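Local coordinates for GTP-binding protein (Thermus thermophilus, PDB 2DBY) that binds GDP in this structure and is probably a ribosome-binding ATPase of the YchF/OLA1 subfamily of OBG GTPases, at residues N19-R23 and E246-E251. Numbering follows the deposited sequence.
Sequences NALTR and EAELAE
Ala20 packs its methyl against the backbone of Glu246 and Ala247. Ala20 CB lies 3.7 Å from Glu246 O and as far from Ala247 N, so the methyl rests on the peptide between the two residues. Ala20 CB also meets Ala250 CB at 4.3 Å and Ala247 CB at 4.4 Å. With small methyl groups at this point, the axes of the short segments approach to 8.3 Å. They run in the same general direction, inclined by 28°. Arg23 extends the apolar strip with its aliphatic part. Arg23 CD is 3.8 Å from Ala250 CB.

The contact joins two helices of the G domain. Helix 14-25 starts within the P-loop and carries Ser15 and Thr16, which bind GDP; the side chain of Thr16 is about 4 Å from that of Ala247. Helix 243-250 begins with Ala243 and Arg244, also GDP-binding residues. Two parts of the nucleotide pocket are thus packed together. Ala20 also touches Leu271 of helix 270-281.

The polar contacts lie at the exposed end. Glu251 has CG anti to its backbone N (chi1 -163°), and its extended chain runs alongside that of Arg23. Glu251 CG passes over one guanidinium face, 3.8 Å from Arg23 NH1. The carboxylate is nearly parallel to the guanidinium, with 16° between the planes. Arg23 NH2 and Glu251 OE1 form a long salt bridge of 4.0 Å. OE1 sits far off the guanidinium plane and no N-H is aimed at it, so the attraction is between charges alone. In that plane, at the edge, a water accepts from Arg23 NH1 and donates to Ala250 O, bridging the two segments.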
loop_
_atom_site.group_PDB
_atom_site.type_symbol
_atom_site.label_atom_id
_atom_site.label_comp_id
_atom_site.label_asym_id
_atom_site.label_seq_id
_atom_site.Cartn_x
_atom_site.Cartn_y
_atom_site.Cartn_z
ATOM N N ASN A 19 13.969 12.229 1.976
ATOM C CA ASN A 19 15.203 12.371 1.174
ATOM C C ASN A 19 15.432 10.982 0.593
ATOM O O ASN A 19 15.770 10.813 -0.582
ATOM C CB ASN A 19 16.444 12.717 2.019
ATOM C CG ASN A 19 16.413 14.119 2.570
ATOM O OD1 ASN A 19 15.845 15.018 1.960
ATOM N ND2 ASN A 19 17.034 14.315 3.746
ATOM N N ALA A 20 15.236 9.974 1.430
ATOM C CA ALA A 20 15.440 8.598 0.997
ATOM C C ALA A 20 14.459 8.163 -0.089
ATOM O O ALA A 20 14.831 7.517 -1.078
ATOM C CB ALA A 20 15.349 7.670 2.197
ATOM N N LEU A 21 13.192 8.513 0.093
ATOM C CA LEU A 21 12.176 8.149 -0.860
ATOM C C LEU A 21 12.409 8.841 -2.203
ATOM O O LEU A 21 12.236 8.225 -3.253
ATOM C CB LEU A 21 10.797 8.517 -0.291
ATOM C CG LEU A 21 10.353 7.598 0.849
ATOM C CD1 LEU A 21 9.146 8.194 1.586
ATOM C CD2 LEU A 21 9.995 6.226 0.263
ATOM N N THR A 22 12.799 10.115 -2.182
ATOM C CA THR A 22 13.013 10.788 -3.469
ATOM C C THR A 22 14.219 10.176 -4.190
ATOM O O THR A 22 14.224 10.060 -5.412
ATOM C CB THR A 22 13.130 12.311 -3.279
ATOM O OG1 THR A 22 11.887 12.793 -2.744
ATOM C CG2 THR A 22 13.376 13.026 -4.635
ATOM N N ARG A 23 15.238 9.771 -3.449
ATOM C CA ARG A 23 16.370 9.113 -4.109
ATOM C C ARG A 23 15.911 7.773 -4.715
ATOM O O ARG A 23 16.217 7.440 -5.873
ATOM C CB ARG A 23 17.509 8.871 -3.100
ATOM C CG ARG A 23 18.226 10.140 -2.693
ATOM C CD ARG A 23 19.230 9.839 -1.588
ATOM N NE ARG A 23 20.083 10.980 -1.223
ATOM C CZ ARG A 23 21.151 11.357 -1.929
ATOM N NH1 ARG A 23 21.484 10.698 -3.047
ATOM N NH2 ARG A 23 21.907 12.362 -1.500
ATOM N N GLU A 246 18.078 5.216 6.449
ATOM C CA GLU A 246 17.574 5.021 5.100
ATOM C C GLU A 246 18.107 6.072 4.141
ATOM O O GLU A 246 18.420 5.763 2.986
ATOM C CB GLU A 246 16.034 5.049 5.077
ATOM C CG GLU A 246 15.421 3.877 5.840
ATOM C CD GLU A 246 15.938 2.532 5.352
ATOM O OE1 GLU A 246 16.406 1.728 6.187
ATOM O OE2 GLU A 246 15.881 2.283 4.131
ATOM N N ALA A 247 18.197 7.314 4.592
ATOM C CA ALA A 247 18.705 8.364 3.714
ATOM C C ALA A 247 20.164 8.082 3.360
ATOM O O ALA A 247 20.588 8.293 2.207
ATOM C CB ALA A 247 18.583 9.706 4.392
ATOM N N GLU A 248 20.934 7.615 4.342
ATOM C CA GLU A 248 22.357 7.306 4.095
ATOM C C GLU A 248 22.503 6.127 3.123
ATOM O O GLU A 248 23.276 6.187 2.172
ATOM C CB GLU A 248 23.059 6.990 5.415
ATOM C CG GLU A 248 23.118 8.206 6.343
ATOM C CD GLU A 248 23.507 7.866 7.763
ATOM O OE1 GLU A 248 23.546 6.669 8.107
ATOM O OE2 GLU A 248 23.758 8.812 8.550
ATOM N N LEU A 249 21.740 5.060 3.340
ATOM C CA LEU A 249 21.798 3.904 2.452
ATOM C C LEU A 249 21.360 4.204 1.009
ATOM O O LEU A 249 21.925 3.643 0.061
ATOM C CB LEU A 249 20.936 2.760 2.992
ATOM C CG LEU A 249 21.408 2.128 4.308
ATOM C CD1 LEU A 249 20.280 1.269 4.894
ATOM C CD2 LEU A 249 22.648 1.258 4.049
ATOM N N ALA A 250 20.368 5.072 0.851
ATOM C CA ALA A 250 19.828 5.421 -0.466
ATOM C C ALA A 250 20.845 6.140 -1.339
ATOM O O ALA A 250 20.677 6.216 -2.544
ATOM C CB ALA A 250 18.571 6.287 -0.311
ATOM N N GLU A 251 21.882 6.689 -0.727
ATOM C CA GLU A 251 22.929 7.383 -1.484
ATOM C C GLU A 251 23.881 6.377 -2.132
ATOM O O GLU A 251 24.615 6.706 -3.079
ATOM C CB GLU A 251 23.708 8.293 -0.528
ATOM C CG GLU A 251 24.527 9.338 -1.199
ATOM C CD GLU A 251 25.239 10.240 -0.208
ATOM O OE1 GLU A 251 24.637 10.605 0.823
ATOM O OE2 GLU A 251 26.401 10.596 -0.487
HETATM O O HOH W 1 20.580 8.295 -4.312
#